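Local coordinates for acid phosphatase (Mycobacterium tuberculosis, PDB 2A6P), which removes phosphate from a broad range of phosphate monoesters, sugar phosphates among them, and can act as a fructose-1,6-bisphosphatase in gluconeogenesis, at residues Gly153-Ser156 with Arg157-Ile160; Gln165-Leu168 with Ala169-Ser172; Pro66-Arg69 with Thr70-Thr73; Val135-Ala138 with Leu139-Ser143. All coordinates share one frame; numbering follows the deposited sequence.

Contact 1 of 4, residues Gly153-Ser156 with Arg157-Ile160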
loop_
_atom_site.group_PDB
_atom_site.type_symbol
_atom_site.label_atom_id
_atom_site.label_comp_id
_atom_site.label_asym_id
_atom_site.label_seq_id
_atom_site.Cartn_x
_atom_site.Cartn_y
_atom_site.Cartn_z
ATOM N N GLY A 153 3.478 3.535 14.039
ATOM C CA GLY A 153 3.514 2.385 13.151
ATOM C C GLY A 153 2.333 1.446 13.203
ATOM O O GLY A 153 1.581 1.315 12.221
ATOM N N HIS A 154 2.159 0.788 14.346
ATOM C CA HIS A 154 1.063 -0.155 14.490
ATOM C C HIS A 154 -0.309 0.496 14.439
ATOM O O HIS A 154 -1.184 0.010 13.720
ATOM C CB HIS A 154 1.250 -0.988 15.764
ATOM C CG HIS A 154 2.403 -1.947 15.684
ATOM N ND1 HIS A 154 3.029 -2.463 16.800
ATOM C CD2 HIS A 154 3.042 -2.482 14.617
ATOM C CE1 HIS A 154 4.004 -3.271 16.421
ATOM N NE2 HIS A 154 4.032 -3.299 15.102
ATOM N N PHE A 155 -0.509 1.601 15.153
ATOM C CA PHE A 155 -1.825 2.231 15.111
ATOM C C PHE A 155 -2.198 2.727 13.711
ATOM O O PHE A 155 -3.330 2.558 13.281
ATOM C CB PHE A 155 -1.954 3.386 16.108
ATOM C CG PHE A 155 -3.374 3.895 16.233
ATOM C CD1 PHE A 155 -4.369 3.083 16.775
ATOM C CD2 PHE A 155 -3.740 5.145 15.719
ATOM C CE1 PHE A 155 -5.714 3.507 16.796
ATOM C CE2 PHE A 155 -5.084 5.574 15.738
ATOM C CZ PHE A 155 -6.066 4.756 16.274
ATOM N N SER A 156 -1.253 3.343 13.001
ATOM C CA SER A 156 -1.533 3.811 11.641
ATOM C C SER A 156 -1.988 2.620 10.791
ATOM O O SER A 156 -2.927 2.722 10.008
ATOM C CB SER A 156 -0.288 4.448 11.018
ATOM O OG SER A 156 0.051 5.670 11.658
ATOM N N ARG A 157 -1.306 1.491 10.938
ATOM C CA ARG A 157 -1.662 0.288 10.202
ATOM C C ARG A 157 -3.044 -0.181 10.615
ATOM O O ARG A 157 -3.782 -0.747 9.806
ATOM C CB ARG A 157 -0.707 -0.849 10.512
ATOM C CG ARG A 157 0.713 -0.707 10.055
ATOM C CD ARG A 157 1.297 -2.092 10.230
ATOM N NE ARG A 157 2.720 -2.096 10.463
ATOM C CZ ARG A 157 3.433 -3.206 10.582
ATOM N NH1 ARG A 157 2.833 -4.387 10.479
ATOM N NH2 ARG A 157 4.732 -3.125 10.821
ATOM N N ALA A 158 -3.365 0.019 11.891
ATOM C CA ALA A 158 -4.658 -0.374 12.430
ATOM C C ALA A 158 -5.716 0.447 11.721
ATOM O O ALA A 158 -6.733 -0.083 11.269
ATOM C CB ALA A 158 -4.714 -0.106 13.937
ATOM N N VAL A 159 -5.485 1.753 11.645
ATOM C CA VAL A 159 -6.437 2.630 10.975
ATOM C C VAL A 159 -6.613 2.219 9.516
ATOM O O VAL A 159 -7.732 2.117 9.026
ATOM C CB VAL A 159 -5.988 4.089 11.039
ATOM C CG1 VAL A 159 -6.918 4.962 10.193
ATOM C CG2 VAL A 159 -5.995 4.551 12.502
ATOM N N ILE A 160 -5.503 1.964 8.831
ATOM C CA ILE A 160 -5.550 1.548 7.424
ATOM C C ILE A 160 -6.312 0.238 7.254
ATOM O O ILE A 160 -7.172 0.122 6.374
ATOM C CB ILE A 160 -4.128 1.374 6.853
ATOM C CG1 ILE A 160 -3.427 2.735 6.789
ATOM C CG2 ILE A 160 -4.184 0.714 5.485
ATOM C CD1 ILE A 160 -1.984 2.640 6.411
#
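Phe-155 and Val-159, one turn apart on helix 153-163, form the tight side of this contact. Val-159 sets its CG2 methyl over one face of the phenyl ring, 4.0 Å from the ring centroid, a CH-pi contact whose closest approach is CG2 to CE2 at 3.5 Å. With CG anti to the backbone N (chi1 -171°), the ring of Phe-155 swings out toward Ala-134 of helix 124-141, while Val-159 also reaches Leu-13 and Leu-15 of strand 13-17. The backbone beneath is regular alpha helix: Val-159 N reaches Phe-155 O at 2.8 Å and Ile-160 N reaches Ser-156 O at 2.9 Å. Ser-156 OG turns back to His-152 O, outside this pair of segments.

The more open part is His-154, which is partly exposed; Arg-157 beside it is buried at the subunit interface. Their side chains run alongside each other with planes 83° apart, and His-154 CD2 stands over the centre of the guanidinium, 4.1 Å from Arg-157 CZ. The extended Arg-157 chain carries NH1 to Gly-171 O and NH2 to a salt bridge with Glu-187 of the second subunit. At the helix start, the amides of His-154 and Phe-155 bind the carboxylate of Glu-90, the probable proton donor/acceptor. One short helix thus probably helps position an active-site carboxylate through its amino end while its arginine joins the two subunits.

Contact 2 of 4, residues Gln165-Leu168 with Ala169-Ser172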
loop_
_atom_site.group_PDB
_atom_site.type_symbol
_atom_site.label_atom_id
_atom_site.label_comp_id
_atom_site.label_asym_id
_atom_site.label_seq_id
_atom_site.Cartn_x
_atom_site.Cartn_y
_atom_site.Cartn_z
ATOM N N GLN A 165 -11.803 -2.082 5.806
ATOM C CA GLN A 165 -12.746 -3.028 6.409
ATOM C C GLN A 165 -12.309 -4.480 6.540
ATOM O O GLN A 165 -13.058 -5.400 6.223
ATOM C CB GLN A 165 -14.074 -2.924 5.656
ATOM C CG GLN A 165 -14.470 -1.467 5.448
ATOM C CD GLN A 165 -15.771 -1.277 4.706
ATOM O OE1 GLN A 165 -16.840 -1.279 5.303
ATOM N NE2 GLN A 165 -15.687 -1.106 3.393
ATOM N N LEU A 166 -11.093 -4.677 7.026
ATOM C CA LEU A 166 -10.552 -6.013 7.236
ATOM C C LEU A 166 -10.396 -6.230 8.749
ATOM O O LEU A 166 -10.404 -5.264 9.518
ATOM C CB LEU A 166 -9.178 -6.137 6.560
ATOM C CG LEU A 166 -9.099 -6.130 5.030
ATOM C CD1 LEU A 166 -7.656 -5.931 4.593
ATOM C CD2 LEU A 166 -9.652 -7.441 4.477
ATOM N N PRO A 167 -10.282 -7.498 9.194
ATOM C CA PRO A 167 -10.114 -7.773 10.629
ATOM C C PRO A 167 -8.762 -7.173 11.000
ATOM O O PRO A 167 -7.839 -7.155 10.179
ATOM C CB PRO A 167 -10.102 -9.299 10.703
ATOM C CG PRO A 167 -10.881 -9.718 9.491
ATOM C CD PRO A 167 -10.405 -8.750 8.428
ATOM N N LEU A 168 -8.634 -6.686 12.226
ATOM C CA LEU A 168 -7.394 -6.050 12.656
ATOM C C LEU A 168 -6.202 -6.981 12.525
ATOM O O LEU A 168 -5.057 -6.536 12.423
ATOM C CB LEU A 168 -7.524 -5.568 14.101
ATOM C CG LEU A 168 -7.018 -4.156 14.404
ATOM C CD1 LEU A 168 -6.457 -4.133 15.821
ATOM C CD2 LEU A 168 -5.956 -3.755 13.412
ATOM N N ALA A 169 -6.470 -8.279 12.540
ATOM C CA ALA A 169 -5.404 -9.269 12.406
ATOM C C ALA A 169 -4.562 -9.020 11.162
ATOM O O ALA A 169 -3.395 -9.393 11.124
ATOM C CB ALA A 169 -6.002 -10.671 12.343
ATOM N N GLU A 170 -5.167 -8.392 10.152
ATOM C CA GLU A 170 -4.496 -8.117 8.881
ATOM C C GLU A 170 -3.497 -6.950 8.922
ATOM O O GLU A 170 -2.842 -6.663 7.915
ATOM C CB GLU A 170 -5.533 -7.851 7.771
ATOM C CG GLU A 170 -6.562 -8.952 7.521
ATOM C CD GLU A 170 -5.941 -10.315 7.245
ATOM O OE1 GLU A 170 -4.770 -10.387 6.824
ATOM O OE2 GLU A 170 -6.640 -11.329 7.428
ATOM N N GLY A 171 -3.384 -6.274 10.068
ATOM C CA GLY A 171 -2.441 -5.173 10.168
ATOM C C GLY A 171 -1.004 -5.616 9.901
ATOM O O GLY A 171 -0.121 -4.801 9.615
ATOM N N SER A 172 -0.772 -6.923 9.995
ATOM C CA SER A 172 0.543 -7.518 9.775
ATOM C C SER A 172 0.937 -7.485 8.300
ATOM O O SER A 172 2.108 -7.605 7.962
ATOM C CB SER A 172 0.535 -8.976 10.253
ATOM O OG SER A 172 -0.396 -9.762 9.501
#
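Pro-167 and Glu-170 meet across a 3-10 turn in the loop between helix 153-163 and strand 180-187. Just upstream, Gln-165, with positive phi, is the C-prime residue of the Schellman motif that ends the helix: Leu-166 N returns to Thr-161 O and Gln-165 N to Arg-162 O. The chain then runs extended through Leu-166 and Pro-167 before coiling.

Ala-169, the first residue of the second segment, is partly exposed, and its carbonyl oxygen later receives a weak bond. Glu-170 follows and makes the main contact. Its N donates to Pro-167 O at 2.9 Å in a nearly straight bond (165°), although the donor stands 41° out of the carbonyl plane and not on a lone pair. The Glu-170 side chain lies alongside the proline ring, pointing the same way. Its first torsion (chi1 -57°) puts CG beside the backbone N and so against the proline, 3.5 Å from Pro-167 O and 4.0 Å from Pro-167 CD; Leu-166 CB is also 4.0 Å from Glu-170 CG. Further out, OE1 has a long, weak ion pair with Arg-173. Leu-166 and Glu-170 each also pack against the other residue's copy in the second subunit, placing this turn at the dimer interface. Gly-171 N repeats the i to i+3 pattern, bonding to Leu-168 O at 2.9 Å, while the Leu-168 side chain packs on Ala-158 and Trp-114. Ser-172 then curls back within its own segment, its OG giving a weak 3.4 Å bond to Ala-169 O.

Contact 3 of 4, residues Pro66-Arg69 with Thr70-Thr73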
loop_
_atom_site.group_PDB
_atom_site.type_symbol
_atom_site.label_atom_id
_atom_site.label_comp_id
_atom_site.label_asym_id
_atom_site.label_seq_id
_atom_site.Cartn_x
_atom_site.Cartn_y
_atom_site.Cartn_z
ATOM N N PRO A 66 -0.318 12.470 21.111
ATOM C CA PRO A 66 0.267 13.252 22.211
ATOM C C PRO A 66 1.761 13.092 22.480
ATOM O O PRO A 66 2.360 13.942 23.131
ATOM C CB PRO A 66 -0.568 12.820 23.421
ATOM C CG PRO A 66 -1.874 12.380 22.806
ATOM C CD PRO A 66 -1.404 11.614 21.606
ATOM N N ARG A 67 2.357 12.000 22.013
ATOM C CA ARG A 67 3.781 11.756 22.245
ATOM C C ARG A 67 4.596 12.904 21.680
ATOM O O ARG A 67 4.200 13.529 20.695
ATOM C CB ARG A 67 4.220 10.439 21.594
ATOM C CG ARG A 67 3.507 9.187 22.125
ATOM C CD ARG A 67 3.838 8.902 23.595
ATOM N NE ARG A 67 3.089 9.752 24.514
ATOM C CZ ARG A 67 1.779 9.653 24.733
ATOM N NH1 ARG A 67 1.049 8.735 24.106
ATOM N NH2 ARG A 67 1.187 10.489 25.578
ATOM N N ARG A 68 5.735 13.178 22.305
ATOM C CA ARG A 68 6.586 14.262 21.848
ATOM C C ARG A 68 7.206 13.973 20.475
ATOM O O ARG A 68 7.375 14.886 19.661
ATOM C CB ARG A 68 7.697 14.542 22.862
ATOM C CG ARG A 68 8.453 15.836 22.545
ATOM C CD ARG A 68 7.483 17.034 22.522
ATOM N NE ARG A 68 7.745 17.957 21.415
ATOM C CZ ARG A 68 7.026 19.050 21.162
ATOM N NH1 ARG A 68 5.994 19.368 21.939
ATOM N NH2 ARG A 68 7.337 19.824 20.126
ATOM N N ARG A 69 7.545 12.712 20.212
ATOM C CA ARG A 69 8.138 12.372 18.921
ATOM C C ARG A 69 7.183 12.651 17.753
ATOM O O ARG A 69 7.635 12.926 16.641
ATOM C CB ARG A 69 8.599 10.900 18.901
ATOM C CG ARG A 69 7.526 9.856 19.232
ATOM C CD ARG A 69 8.162 8.471 19.300
ATOM N NE ARG A 69 7.252 7.409 19.735
ATOM C CZ ARG A 69 6.870 7.197 20.992
ATOM N NH1 ARG A 69 7.308 7.991 21.957
ATOM N NH2 ARG A 69 6.084 6.161 21.288
ATOM N N THR A 70 5.873 12.560 17.994
ATOM C CA THR A 70 4.894 12.835 16.944
ATOM C C THR A 70 4.611 14.338 16.870
ATOM O O THR A 70 4.458 14.893 15.779
ATOM C CB THR A 70 3.549 12.065 17.159
ATOM O OG1 THR A 70 3.189 12.080 18.545
ATOM C CG2 THR A 70 3.670 10.614 16.665
ATOM N N LEU A 71 4.553 15.002 18.023
ATOM C CA LEU A 71 4.318 16.443 18.023
ATOM C C LEU A 71 5.500 17.103 17.321
ATOM O O LEU A 71 5.338 18.004 16.495
ATOM C CB LEU A 71 4.201 16.971 19.459
ATOM C CG LEU A 71 2.897 16.624 20.189
ATOM C CD1 LEU A 71 3.010 17.011 21.653
ATOM C CD2 LEU A 71 1.723 17.359 19.525
ATOM N N ASP A 72 6.694 16.630 17.658
ATOM C CA ASP A 72 7.930 17.142 17.078
ATOM C C ASP A 72 7.912 16.983 15.567
ATOM O O ASP A 72 8.253 17.914 14.827
ATOM C CB ASP A 72 9.132 16.381 17.637
ATOM C CG ASP A 72 10.168 17.297 18.239
ATOM O OD1 ASP A 72 10.526 18.300 17.583
ATOM O OD2 ASP A 72 10.629 17.006 19.364
ATOM N N THR A 73 7.524 15.795 15.108
ATOM C CA THR A 73 7.468 15.520 13.675
ATOM C C THR A 73 6.546 16.512 12.954
ATOM O O THR A 73 6.914 17.074 11.915
ATOM C CB THR A 73 6.979 14.083 13.409
ATOM O OG1 THR A 73 7.890 13.150 14.000
ATOM C CG2 THR A 73 6.892 13.815 11.911
#
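Arg-69 O accepts two bonds from Thr-73: a short one from OG1 at 2.7 Å, nearly in line with the carbonyl bond, and a longer one from N at 3.3 Å, whose donor stands above the carbonyl plane. Asp-72 N binds Arg-68 O at 2.7 Å, and Leu-71 N binds Arg-67 O at 3.1 Å. Thr-70 OG1 also lies 2.8 Å from Arg-67 O, but its hydroxyl has Ser-65 O as another acceptor within reach.

These bonds start helix 68-76, with Arg-67 at the N-cap, in the beta-alpha-beta unit formed with strands 61-64 and 83-84. Arg-69 reaches the active-site pocket of this histidine phosphatase: it packs on His-18, inferred to be the phosphohistidine intermediate, and its NE makes a long, weak ion pair with a sulfate that probably marks the phosphate position. Arg-69 NH1 and NH2 are held by the carbonyls of Thr-33 and Gly-31, while CG of Arg-67 lies over one face of the same guanidinium. The NE of Arg-67 pairs with Glu-34.

Away from the pocket, Arg-68 bends at chi2 (58°) and again at chi3, bringing its guanidinium across Leu-71, whose CB lies over the centre of one face. Asp-72 OD2 sits at the guanidinium edge in a long salt bridge, 3.7 Å from Arg-68 NE, while Asp-72 OD1 binds Arg-42. Toward the sheet, Leu-71 CD1 lies 3.5 Å from Pro-66 O, and both residues touch Val-84.

Contact 4 of 4, residues Val135-Ala138 with Leu139-Ser143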
loop_
_atom_site.group_PDB
_atom_site.type_symbol
_atom_site.label_atom_id
_atom_site.label_comp_id
_atom_site.label_asym_id
_atom_site.label_seq_id
_atom_site.Cartn_x
_atom_site.Cartn_y
_atom_site.Cartn_z
ATOM N N VAL A 135 -11.342 6.144 12.328
ATOM C CA VAL A 135 -11.872 6.164 10.968
ATOM C C VAL A 135 -13.167 7.002 10.941
ATOM O O VAL A 135 -13.403 7.783 10.008
ATOM C CB VAL A 135 -12.173 4.736 10.473
ATOM C CG1 VAL A 135 -12.956 4.787 9.158
ATOM C CG2 VAL A 135 -10.864 3.970 10.286
ATOM N N ALA A 136 -13.987 6.838 11.981
ATOM C CA ALA A 136 -15.253 7.564 12.099
ATOM C C ALA A 136 -14.971 9.056 12.168
ATOM O O ALA A 136 -15.681 9.862 11.559
ATOM C CB ALA A 136 -16.018 7.115 13.357
ATOM N N LEU A 137 -13.931 9.419 12.915
ATOM C CA LEU A 137 -13.551 10.815 13.049
ATOM C C LEU A 137 -13.205 11.399 11.675
ATOM O O LEU A 137 -13.699 12.460 11.286
ATOM C CB LEU A 137 -12.348 10.933 13.986
ATOM C CG LEU A 137 -11.731 12.321 14.176
ATOM C CD1 LEU A 137 -12.720 13.252 14.859
ATOM C CD2 LEU A 137 -10.475 12.198 15.008
ATOM N N ALA A 138 -12.361 10.681 10.944
ATOM C CA ALA A 138 -11.914 11.098 9.623
ATOM C C ALA A 138 -13.064 11.353 8.653
ATOM O O ALA A 138 -13.129 12.408 8.030
ATOM C CB ALA A 138 -10.974 10.051 9.051
ATOM N N LEU A 139 -13.958 10.375 8.529
ATOM C CA LEU A 139 -15.110 10.463 7.627
ATOM C C LEU A 139 -15.979 11.697 7.858
ATOM O O LEU A 139 -16.605 12.200 6.925
ATOM C CB LEU A 139 -15.978 9.207 7.753
ATOM C CG LEU A 139 -15.389 7.898 7.237
ATOM C CD1 LEU A 139 -16.325 6.757 7.583
ATOM C CD2 LEU A 139 -15.175 7.986 5.734
ATOM N N GLU A 140 -16.013 12.187 9.097
ATOM C CA GLU A 140 -16.818 13.353 9.414
ATOM C C GLU A 140 -16.231 14.632 8.859
ATOM O O GLU A 140 -16.973 15.532 8.464
ATOM C CB GLU A 140 -16.999 13.505 10.917
ATOM C CG GLU A 140 -17.951 14.638 11.260
ATOM C CD GLU A 140 -18.244 14.731 12.739
ATOM O OE1 GLU A 140 -17.282 14.914 13.520
ATOM O OE2 GLU A 140 -19.436 14.622 13.115
ATOM N N HIS A 141 -14.906 14.730 8.830
ATOM C CA HIS A 141 -14.282 15.929 8.295
ATOM C C HIS A 141 -14.061 15.845 6.797
ATOM O O HIS A 141 -14.033 16.863 6.117
ATOM C CB HIS A 141 -12.949 16.207 8.986
ATOM C CG HIS A 141 -13.090 16.686 10.398
ATOM N ND1 HIS A 141 -12.967 15.849 11.485
ATOM C CD2 HIS A 141 -13.373 17.913 10.900
ATOM C CE1 HIS A 141 -13.168 16.535 12.595
ATOM N NE2 HIS A 141 -13.417 17.790 12.267
ATOM N N MET A 142 -13.907 14.628 6.290
ATOM C CA MET A 142 -13.673 14.398 4.866
ATOM C C MET A 142 -14.885 14.820 4.048
ATOM O O MET A 142 -14.863 14.806 2.815
ATOM C CB MET A 142 -13.364 12.918 4.620
ATOM C CG MET A 142 -12.021 12.456 5.177
ATOM S SD MET A 142 -11.783 10.668 5.042
ATOM C CE MET A 142 -11.781 10.465 3.199
ATOM N N SER A 143 -15.952 15.189 4.742
ATOM C CA SER A 143 -17.159 15.632 4.069
ATOM C C SER A 143 -16.905 16.985 3.408
ATOM O O SER A 143 -17.609 17.383 2.486
ATOM C CB SER A 143 -18.297 15.766 5.077
ATOM O OG SER A 143 -19.506 16.071 4.416
#
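Leu-139 N meets Val-135 O at 3.0 Å in an almost straight bond (172°), but near the carboxyl end of helix 124-141 the pattern becomes mixed: Glu-140 N makes weak bonds to both Ala-136 O and Leu-137 O, and Ala-138 O takes a weak bond from His-141 N besides a firmer one from Met-142 N at 2.9 Å.

Val-135, Ala-138 and Met-142 are the buried side chains. Chi1 of Met-142 (-69°) lays CG beside its backbone N, 3.1 Å from Ala-138 O, and the extended chi2 brings SD 4.1 Å from Ala-138 CB; the bend at chi3 turns only the terminal methyl. Ala-138 and Met-142 both pack on Leu-13 of strand 13-17, and Met-142 also touches Val-147. Alongside, Val-135 CG1 and the partly exposed Leu-139 CD1 approach to 4.2 Å, and both side chains lean on Trp-163 of helix 153-163.

The imidazole of His-141 crosses the Leu-137 side chain at a slant, with CE1 4.0 Å from Leu-137 CD1, and also rests on Val-147. With CG anti to the carbonyl carbon (chi1 -72°), its ring turns back along the helix, and ND1 gives a weak bond of 3.5 Å to Leu-137 O. Leu-137 also touches Leu-87. Away from the active site, the side chains of this helix end are thus held mainly by apolar contacts, to which the long ND1 bond probably adds little.

Overall arrangement
From the N terminus, the chain first meets contact 3, where helix 68-76 begins after strand 61-64. Contact 4 follows at the carboxyl end of helix 124-141, contact 1 at the start of helix 153-163, and contact 2 in the loop beyond it. Each is local, within one continuous stretch, and closes no long loop; the four run in series without nesting or crossing. Contact 1 is the meeting point: packing on contacts 4 and 2, it joins helix 153-163 to helix 124-141 and to the loop that follows. Contact 3, in the beta-alpha-beta unit of residues 61-84, touches none of the others; its centre lies about 26 Å from that of contact 2, on the opposite side of the chain's centre.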